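Local coordinates for DNA protection during starvation protein (Brevibacillus brevis, PDB 1N1Q), which probably protects DNA during starvation by condensing it and by oxidising iron with hydrogen peroxide, storing the product inside a hollow shell of twelve subunits, at residues V11-Q16 with E62-I67; E44-L49 with E95-V100. One frame throughout, in Å; residues are numbered along the deposited sequence.

How the interactions relate
Two contacts of a ferritin-like four-helix bundle illustrate how one long helix can serve different partners at its two ends. From the N terminus, helix 4-33 runs out and helix 39-66 returns antiparallel to it; interaction 1 (11-16 with 62-67) closes this hairpin near its open end. Interaction 2 (44-49 with 95-100) starts inside that loop and ends beyond it, joining the early part of helix 39-66 to the start of helix 93-120. The two therefore cross along the chain. Their centres lie about 25 Å apart, on opposite sides of the chain's centre, so helix 39-66 is tied to the first helix at one end and to the third bundle helix at the other.

Interaction 1. Residues V11-Q16 with E62-I67. With FEO (mu-oxo-diiron), chain E.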
ATOM      1  N   VAL A  11      13.782  -0.770  33.143  1.00 16.13           N
ATOM      2  CA  VAL A  11      12.520  -0.923  33.870  1.00 16.16           C
ATOM      3  C   VAL A  11      11.765   0.407  33.950  1.00 15.91           C
ATOM      4  O   VAL A  11      10.562   0.465  33.719  1.00 14.31           O
ATOM      5  CB  VAL A  11      12.749  -1.453  35.301  1.00 16.33           C
ATOM      6  CG1 VAL A  11      11.434  -1.461  36.075  1.00 17.15           C
ATOM      7  CG2 VAL A  11      13.318  -2.851  35.239  1.00 16.45           C
ATOM      8  N   LEU A  12      12.478   1.478  34.270  1.00 15.94           N
ATOM      9  CA  LEU A  12      11.853   2.787  34.372  1.00 16.73           C
ATOM     10  C   LEU A  12      11.387   3.263  33.004  1.00 15.75           C
ATOM     11  O   LEU A  12      10.364   3.938  32.884  1.00 15.20           O
ATOM     12  CB  LEU A  12      12.834   3.790  34.981  1.00 17.43           C
ATOM     13  CG  LEU A  12      13.103   3.503  36.462  1.00 22.84           C
ATOM     14  CD1 LEU A  12      14.188   4.425  36.980  1.00 26.53           C
ATOM     15  CD2 LEU A  12      11.811   3.694  37.252  1.00 25.03           C
ATOM     16  N   LEU A  13      12.145   2.910  31.972  1.00 15.06           N
ATOM     17  CA  LEU A  13      11.785   3.268  30.608  1.00 15.08           C
ATOM     18  C   LEU A  13      10.481   2.554  30.236  1.00 14.26           C
ATOM     19  O   LEU A  13       9.560   3.166  29.704  1.00 13.81           O
ATOM     20  CB  LEU A  13      12.911   2.852  29.652  1.00 14.86           C
ATOM     21  CG  LEU A  13      13.644   3.915  28.812  1.00 16.77           C
ATOM     22  CD1 LEU A  13      13.576   5.277  29.472  1.00 21.36           C
ATOM     23  CD2 LEU A  13      15.085   3.474  28.614  1.00 15.39           C
ATOM     24  N   ASN A  14      10.412   1.259  30.525  1.00 14.13           N
ATOM     25  CA  ASN A  14       9.220   0.471  30.209  1.00 14.34           C
ATOM     26  C   ASN A  14       7.985   0.948  30.960  1.00 14.55           C
ATOM     27  O   ASN A  14       6.859   0.753  30.508  1.00 14.03           O
ATOM     28  CB  ASN A  14       9.462  -1.020  30.485  1.00 14.06           C
ATOM     29  CG  ASN A  14      10.082  -1.737  29.294  1.00 14.64           C
ATOM     30  OD1 ASN A  14       9.767  -1.421  28.149  1.00 14.45           O
ATOM     31  ND2 ASN A  14      10.944  -2.719  29.555  1.00 12.97           N
ATOM     32  N   ARG A  15       8.200   1.575  32.109  1.00 15.03           N
ATOM     33  CA  ARG A  15       7.102   2.104  32.908  1.00 16.45           C
ATOM     34  C   ARG A  15       6.427   3.203  32.089  1.00 14.89           C
ATOM     35  O   ARG A  15       5.207   3.339  32.089  1.00 13.61           O
ATOM     36  CB  ARG A  15       7.648   2.688  34.203  1.00 16.98           C
ATOM     37  CG  ARG A  15       6.723   2.558  35.393  1.00 25.10           C
ATOM     38  CD  ARG A  15       5.685   3.658  35.451  1.00 33.33           C
ATOM     39  NE  ARG A  15       5.343   3.950  36.841  1.00 39.84           N
ATOM     40  CZ  ARG A  15       6.223   4.384  37.741  1.00 46.33           C
ATOM     41  NH1 ARG A  15       7.492   4.579  37.392  1.00 47.38           N
ATOM     42  NH2 ARG A  15       5.844   4.608  38.993  1.00 49.09           N
ATOM     43  N   GLN A  16       7.237   3.988  31.385  1.00 13.74           N
ATOM     44  CA  GLN A  16       6.708   5.064  30.565  1.00 13.24           C
ATOM     45  C   GLN A  16       6.142   4.527  29.256  1.00 12.69           C
ATOM     46  O   GLN A  16       5.229   5.110  28.676  1.00 11.47           O
ATOM     47  CB  GLN A  16       7.789   6.114  30.310  1.00 13.22           C
ATOM     48  CG  GLN A  16       8.275   6.783  31.586  1.00 13.49           C
ATOM     49  CD  GLN A  16       7.129   7.189  32.504  1.00 13.35           C
ATOM     50  OE1 GLN A  16       6.163   7.817  32.067  1.00 14.13           O
ATOM     51  NE2 GLN A  16       7.231   6.827  33.781  1.00 11.26           N
ATOM     52  N   GLU A  62      12.265   1.787  21.704  1.00 14.53           N
ATOM     53  CA  GLU A  62      13.507   1.599  20.976  1.00 14.85           C
ATOM     54  C   GLU A  62      14.737   1.992  21.776  1.00 14.52           C
ATOM     55  O   GLU A  62      15.822   1.467  21.532  1.00 14.22           O
ATOM     56  CB  GLU A  62      13.436   2.316  19.623  1.00 15.11           C
ATOM     57  CG  GLU A  62      12.528   1.541  18.682  1.00 15.88           C
ATOM     58  CD  GLU A  62      12.336   2.174  17.328  1.00 16.71           C
ATOM     59  OE1 GLU A  62      12.791   3.315  17.116  1.00 17.04           O
ATOM     60  OE2 GLU A  62      11.707   1.517  16.476  1.00 15.17           O
ATOM     61  N   ARG A  63      14.563   2.885  22.744  1.00 13.98           N
ATOM     62  CA  ARG A  63      15.677   3.265  23.601  1.00 14.08           C
ATOM     63  C   ARG A  63      15.932   2.051  24.505  1.00 13.70           C
ATOM     64  O   ARG A  63      17.081   1.720  24.811  1.00 13.60           O
ATOM     65  CB  ARG A  63      15.333   4.512  24.432  1.00 14.58           C
ATOM     66  CG  ARG A  63      16.455   4.979  25.357  1.00 14.65           C
ATOM     67  CD  ARG A  63      17.741   5.270  24.583  1.00 15.56           C
ATOM     68  NE  ARG A  63      18.896   5.384  25.470  1.00 14.16           N
ATOM     69  CZ  ARG A  63      20.157   5.270  25.072  1.00 15.89           C
ATOM     70  NH1 ARG A  63      20.436   5.043  23.796  1.00 16.02           N
ATOM     71  NH2 ARG A  63      21.137   5.349  25.959  1.00 14.97           N
ATOM     72  N   VAL A  64      14.858   1.381  24.924  1.00 13.69           N
ATOM     73  CA  VAL A  64      14.991   0.185  25.761  1.00 13.57           C
ATOM     74  C   VAL A  64      15.836  -0.836  25.003  1.00 13.57           C
ATOM     75  O   VAL A  64      16.778  -1.413  25.543  1.00 13.20           O
ATOM     76  CB  VAL A  64      13.611  -0.453  26.075  1.00 13.54           C
ATOM     77  CG1 VAL A  64      13.801  -1.862  26.651  1.00 14.37           C
ATOM     78  CG2 VAL A  64      12.841   0.417  27.063  1.00 13.89           C
ATOM     79  N   LEU A  65      15.488  -1.053  23.742  1.00 13.48           N
ATOM     80  CA  LEU A  65      16.220  -1.993  22.904  1.00 14.18           C
ATOM     81  C   LEU A  65      17.682  -1.564  22.743  1.00 14.12           C
ATOM     82  O   LEU A  65      18.586  -2.395  22.767  1.00 13.40           O
ATOM     83  CB  LEU A  65      15.565  -2.082  21.523  1.00 14.49           C
ATOM     84  CG  LEU A  65      14.180  -2.737  21.437  1.00 16.16           C
ATOM     85  CD1 LEU A  65      13.497  -2.342  20.138  1.00 17.79           C
ATOM     86  CD2 LEU A  65      14.331  -4.247  21.531  1.00 17.02           C
ATOM     87  N   SER A  66      17.900  -0.261  22.581  1.00 14.21           N
ATOM     88  CA  SER A  66      19.235   0.288  22.406  1.00 14.34           C
ATOM     89  C   SER A  66      20.143   0.094  23.615  1.00 14.83           C
ATOM     90  O   SER A  66      21.365   0.150  23.475  1.00 14.72           O
ATOM     91  CB  SER A  66      19.147   1.776  22.062  1.00 14.62           C
ATOM     92  OG  SER A  66      18.527   1.952  20.801  1.00 14.24           O
ATOM     93  N   ILE A  67      19.564  -0.131  24.793  1.00 15.03           N
ATOM     94  CA  ILE A  67      20.392  -0.350  25.971  1.00 15.97           C
ATOM     95  C   ILE A  67      20.382  -1.817  26.402  1.00 16.37           C
ATOM     96  O   ILE A  67      20.843  -2.152  27.488  1.00 16.65           O
ATOM     97  CB  ILE A  67      19.955   0.539  27.164  1.00 15.66           C
ATOM     98  CG1 ILE A  67      18.493   0.259  27.527  1.00 15.42           C
ATOM     99  CG2 ILE A  67      20.194   2.007  26.829  1.00 17.20           C
ATOM    100  CD1 ILE A  67      18.111   0.779  28.918  1.00 18.54           C
TER
HETATM  101 FE1  FEO E 516      10.229   2.274  15.237  1.00 15.94          FE
HETATM  102 FE2  FEO E 516      12.672   3.781  13.525  1.00 45.01          FE
HETATM  103  O   FEO E 516      10.779   3.244  13.700  1.00 17.18           O
HETATM  104  O   HOH W   1      13.317   2.254  12.095  1.00 38.80           O
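Leu13 packs against Val64 between helices 4-33 and 39-66, the first hairpin of the ferritin-like bundle; the local axes of 11-16 and 62-66 run nearly antiparallel (164°) and come within 9.6 Å. The apolar contacts come first. Val64 CG2, anti to the carbonyl carbon and beside the backbone N, is the methyl that meets Leu13 CB, at 3.6 Å, the two side chains lying alongside one another and pointing in opposing directions. Farther out, Leu13 CD2 lies 3.8 Å from Arg63 CG and faces Ile67 CD1 tip to tip at 4.1 Å.

The polar groups turn to partners beyond the pair. Asn14 crosses Val64 at about a right angle; its OD1 accepts a hydrogen bond from Ile72 N and ND2 donates one to Ser70 O, tying helix 4-33 to the chain just past helix 39-66. Arg63 offers its aliphatic stem to Leu13, while NH2 forms a salt bridge with Asp123 and NE a hydrogen bond with Thr126 OG1; Ile67 CG2 lies above one guanidinium face, offset toward the rim. Glu62 O accepts two hydrogen bonds, from Ser66 N and Ser66 OG, on opposite faces of its carbonyl plane.

Metal binding occupies the far side. Glu62 OE2 binds the iron FE1 of the mu-oxo-diiron group at 2.1 Å, with Asp58 and His31 of the second subunit. Apolar packing thus joins helices within the subunit, whereas a carboxylate from the same turn joins subunits through iron.

Interaction 2. Residues E44-L49 with E95-V100; sequences EKFEEL and EMVSSV
Phe46 reaches across to Met96 and Val100 inside the four-helix bundle, bridging helices 39-66 and 93-120. The backbones stand well apart: the local axes approach to 12.3 Å and run roughly parallel, at 26°. Such spacing is a worked case of a large side chain joining two helices whose main chains do not meet.

The close packing is gathered around the outer end of the Phe46 ring. CG lies anti to the carbonyl carbon, beside the backbone N, and the ring extends from there across the gap. Its tip, CZ, meets Met96 CB at 3.8 Å, and Phe46 CE2 comes within 4.0 Å of Val100 CG2; both partners approach the ring obliquely. Val97 N, by contrast, lies at the edge of the ring, near its plane. The ring and the Met96 side chain cross at about a right angle. Beyond CG the methionine is extended and draws off from 44-49; its side chain also touches Phe30 and Val34, yet SD still forms an oblique Met-aromatic contact, 5.1 Å from the Phe46 ring centroid and 58° off its normal. Phe46 also touches His31, an iron ligand, so this apolar layer borders a ferroxidase residue.

One turn on, the packing is thinner: Leu49 CD1 touches Val100 CG1 at 4.2 Å, and His140 and Leu144 of helix 124-148 add to the surroundings of these two residues. The more exposed side of 44-49 is polar and contributes nothing across the contact. There Lys45 and Glu48 form a salt bridge within their own helix, Lys45 NZ meeting Glu48 OE1 at 2.8 Å on its syn side, 30° out of the carboxylate plane.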
ATOM      1  N   GLU A  44      -9.488  18.202  18.129  1.00 14.59           N
ATOM      2  CA  GLU A  44      -8.215  18.416  17.450  1.00 15.39           C
ATOM      3  C   GLU A  44      -7.036  18.301  18.416  1.00 14.26           C
ATOM      4  O   GLU A  44      -6.027  17.665  18.103  1.00 12.40           O
ATOM      5  CB  GLU A  44      -8.204  19.794  16.775  1.00 16.45           C
ATOM      6  CG  GLU A  44      -6.882  20.157  16.120  1.00 21.85           C
ATOM      7  CD  GLU A  44      -6.916  21.508  15.426  1.00 31.31           C
ATOM      8  OE1 GLU A  44      -7.136  22.522  16.115  1.00 36.29           O
ATOM      9  OE2 GLU A  44      -6.729  21.541  14.191  1.00 38.13           O
ATOM     10  N   LYS A  45      -7.161  18.915  19.591  1.00 13.77           N
ATOM     11  CA  LYS A  45      -6.091  18.879  20.585  1.00 13.69           C
ATOM     12  C   LYS A  45      -5.740  17.445  20.972  1.00 13.37           C
ATOM     13  O   LYS A  45      -4.570  17.059  21.019  1.00 13.00           O
ATOM     14  CB  LYS A  45      -6.505  19.627  21.855  1.00 13.93           C
ATOM     15  CG  LYS A  45      -5.337  19.889  22.796  1.00 16.77           C
ATOM     16  CD  LYS A  45      -4.548  21.090  22.294  1.00 21.18           C
ATOM     17  CE  LYS A  45      -3.065  20.826  22.246  1.00 24.04           C
ATOM     18  NZ  LYS A  45      -2.363  22.011  21.683  1.00 21.87           N
ATOM     19  N   PHE A  46      -6.767  16.657  21.263  1.00 12.98           N
ATOM     20  CA  PHE A  46      -6.555  15.274  21.653  1.00 12.75           C
ATOM     21  C   PHE A  46      -5.892  14.442  20.552  1.00 12.81           C
ATOM     22  O   PHE A  46      -5.141  13.512  20.851  1.00 12.46           O
ATOM     23  CB  PHE A  46      -7.884  14.669  22.109  1.00 12.69           C
ATOM     24  CG  PHE A  46      -8.415  15.281  23.394  1.00 13.14           C
ATOM     25  CD1 PHE A  46      -9.771  15.543  23.554  1.00 13.83           C
ATOM     26  CD2 PHE A  46      -7.551  15.603  24.434  1.00 13.28           C
ATOM     27  CE1 PHE A  46     -10.257  16.116  24.729  1.00 13.30           C
ATOM     28  CE2 PHE A  46      -8.027  16.175  25.614  1.00 13.63           C
ATOM     29  CZ  PHE A  46      -9.382  16.434  25.764  1.00 12.85           C
ATOM     30  N   GLU A  47      -6.150  14.770  19.288  1.00 13.82           N
ATOM     31  CA  GLU A  47      -5.500  14.035  18.200  1.00 14.51           C
ATOM     32  C   GLU A  47      -4.010  14.394  18.222  1.00 14.17           C
ATOM     33  O   GLU A  47      -3.148  13.531  18.080  1.00 14.02           O
ATOM     34  CB  GLU A  47      -6.081  14.397  16.828  1.00 15.25           C
ATOM     35  CG  GLU A  47      -5.162  13.942  15.683  1.00 18.84           C
ATOM     36  CD  GLU A  47      -5.729  14.197  14.299  1.00 23.99           C
ATOM     37  OE1 GLU A  47      -6.500  15.161  14.128  1.00 28.43           O
ATOM     38  OE2 GLU A  47      -5.385  13.436  13.373  1.00 30.98           O
ATOM     39  N   GLU A  48      -3.724  15.680  18.394  1.00 13.87           N
ATOM     40  CA  GLU A  48      -2.352  16.165  18.461  1.00 14.48           C
ATOM     41  C   GLU A  48      -1.609  15.393  19.555  1.00 13.44           C
ATOM     42  O   GLU A  48      -0.475  14.942  19.365  1.00 12.45           O
ATOM     43  CB  GLU A  48      -2.344  17.660  18.804  1.00 15.17           C
ATOM     44  CG  GLU A  48      -0.951  18.264  18.993  1.00 19.70           C
ATOM     45  CD  GLU A  48      -0.994  19.660  19.615  1.00 23.71           C
ATOM     46  OE1 GLU A  48      -2.027  20.357  19.479  1.00 26.72           O
ATOM     47  OE2 GLU A  48       0.011  20.074  20.227  1.00 25.13           O
ATOM     48  N   LEU A  49      -2.269  15.236  20.700  1.00 12.84           N
ATOM     49  CA  LEU A  49      -1.673  14.540  21.834  1.00 12.70           C
ATOM     50  C   LEU A  49      -1.515  13.028  21.643  1.00 12.66           C
ATOM     51  O   LEU A  49      -0.493  12.470  22.034  1.00 12.96           O
ATOM     52  CB  LEU A  49      -2.464  14.846  23.118  1.00 12.56           C
ATOM     53  CG  LEU A  49      -2.439  16.327  23.545  1.00 12.70           C
ATOM     54  CD1 LEU A  49      -3.295  16.533  24.786  1.00 12.03           C
ATOM     55  CD2 LEU A  49      -1.001  16.766  23.809  1.00 14.99           C
ATOM     56  N   GLU A  95     -13.532  17.950  32.361  1.00 16.68           N
ATOM     57  CA  GLU A  95     -12.916  16.882  33.141  1.00 17.11           C
ATOM     58  C   GLU A  95     -11.862  16.147  32.313  1.00 16.09           C
ATOM     59  O   GLU A  95     -10.882  15.637  32.857  1.00 15.95           O
ATOM     60  CB  GLU A  95     -13.985  15.919  33.663  1.00 17.70           C
ATOM     61  CG  GLU A  95     -14.959  16.593  34.628  1.00 20.66           C
ATOM     62  CD  GLU A  95     -16.048  15.661  35.131  1.00 24.46           C
ATOM     63  OE1 GLU A  95     -16.579  14.876  34.323  1.00 23.39           O
ATOM     64  OE2 GLU A  95     -16.384  15.727  36.333  1.00 28.36           O
ATOM     65  N   MET A  96     -12.059  16.105  30.995  1.00 15.11           N
ATOM     66  CA  MET A  96     -11.084  15.466  30.113  1.00 14.54           C
ATOM     67  C   MET A  96      -9.791  16.276  30.145  1.00 13.98           C
ATOM     68  O   MET A  96      -8.703  15.720  30.317  1.00 13.75           O
ATOM     69  CB  MET A  96     -11.599  15.401  28.672  1.00 14.46           C
ATOM     70  CG  MET A  96     -12.733  14.428  28.461  1.00 13.86           C
ATOM     71  SD  MET A  96     -13.285  14.408  26.750  1.00 14.47           S
ATOM     72  CE  MET A  96     -14.625  13.255  26.848  1.00 13.97           C
ATOM     73  N   VAL A  97      -9.909  17.589  29.966  1.00 13.78           N
ATOM     74  CA  VAL A  97      -8.738  18.463  29.986  1.00 14.39           C
ATOM     75  C   VAL A  97      -8.068  18.357  31.351  1.00 14.54           C
ATOM     76  O   VAL A  97      -6.851  18.191  31.453  1.00 14.42           O
ATOM     77  CB  VAL A  97      -9.132  19.936  29.732  1.00 14.03           C
ATOM     78  CG1 VAL A  97      -7.911  20.834  29.834  1.00 14.70           C
ATOM     79  CG2 VAL A  97      -9.776  20.065  28.356  1.00 15.25           C
ATOM     80  N   SER A  98      -8.880  18.436  32.397  1.00 14.58           N
ATOM     81  CA  SER A  98      -8.383  18.350  33.761  1.00 15.01           C
ATOM     82  C   SER A  98      -7.679  17.007  33.998  1.00 14.66           C
ATOM     83  O   SER A  98      -6.668  16.930  34.701  1.00 13.95           O
ATOM     84  CB  SER A  98      -9.550  18.524  34.735  1.00 15.27           C
ATOM     85  OG  SER A  98      -9.080  18.641  36.061  1.00 18.79           O
ATOM     86  N   SER A  99      -8.212  15.951  33.390  1.00 14.26           N
ATOM     87  CA  SER A  99      -7.623  14.622  33.529  1.00 14.70           C
ATOM     88  C   SER A  99      -6.240  14.555  32.858  1.00 14.11           C
ATOM     89  O   SER A  99      -5.306  13.940  33.380  1.00 14.08           O
ATOM     90  CB  SER A  99      -8.552  13.574  32.916  1.00 14.76           C
ATOM     91  OG  SER A  99      -7.927  12.306  32.870  1.00 16.16           O
ATOM     92  N   VAL A 100      -6.113  15.186  31.697  1.00 13.77           N
ATOM     93  CA  VAL A 100      -4.833  15.191  30.997  1.00 13.79           C
ATOM     94  C   VAL A 100      -3.836  15.991  31.817  1.00 13.58           C
ATOM     95  O   VAL A 100      -2.663  15.633  31.904  1.00 13.34           O
ATOM     96  CB  VAL A 100      -4.949  15.810  29.594  1.00 13.37           C
ATOM     97  CG1 VAL A 100      -3.580  15.878  28.937  1.00 13.94           C
ATOM     98  CG2 VAL A 100      -5.907  14.980  28.746  1.00 13.69           C
TER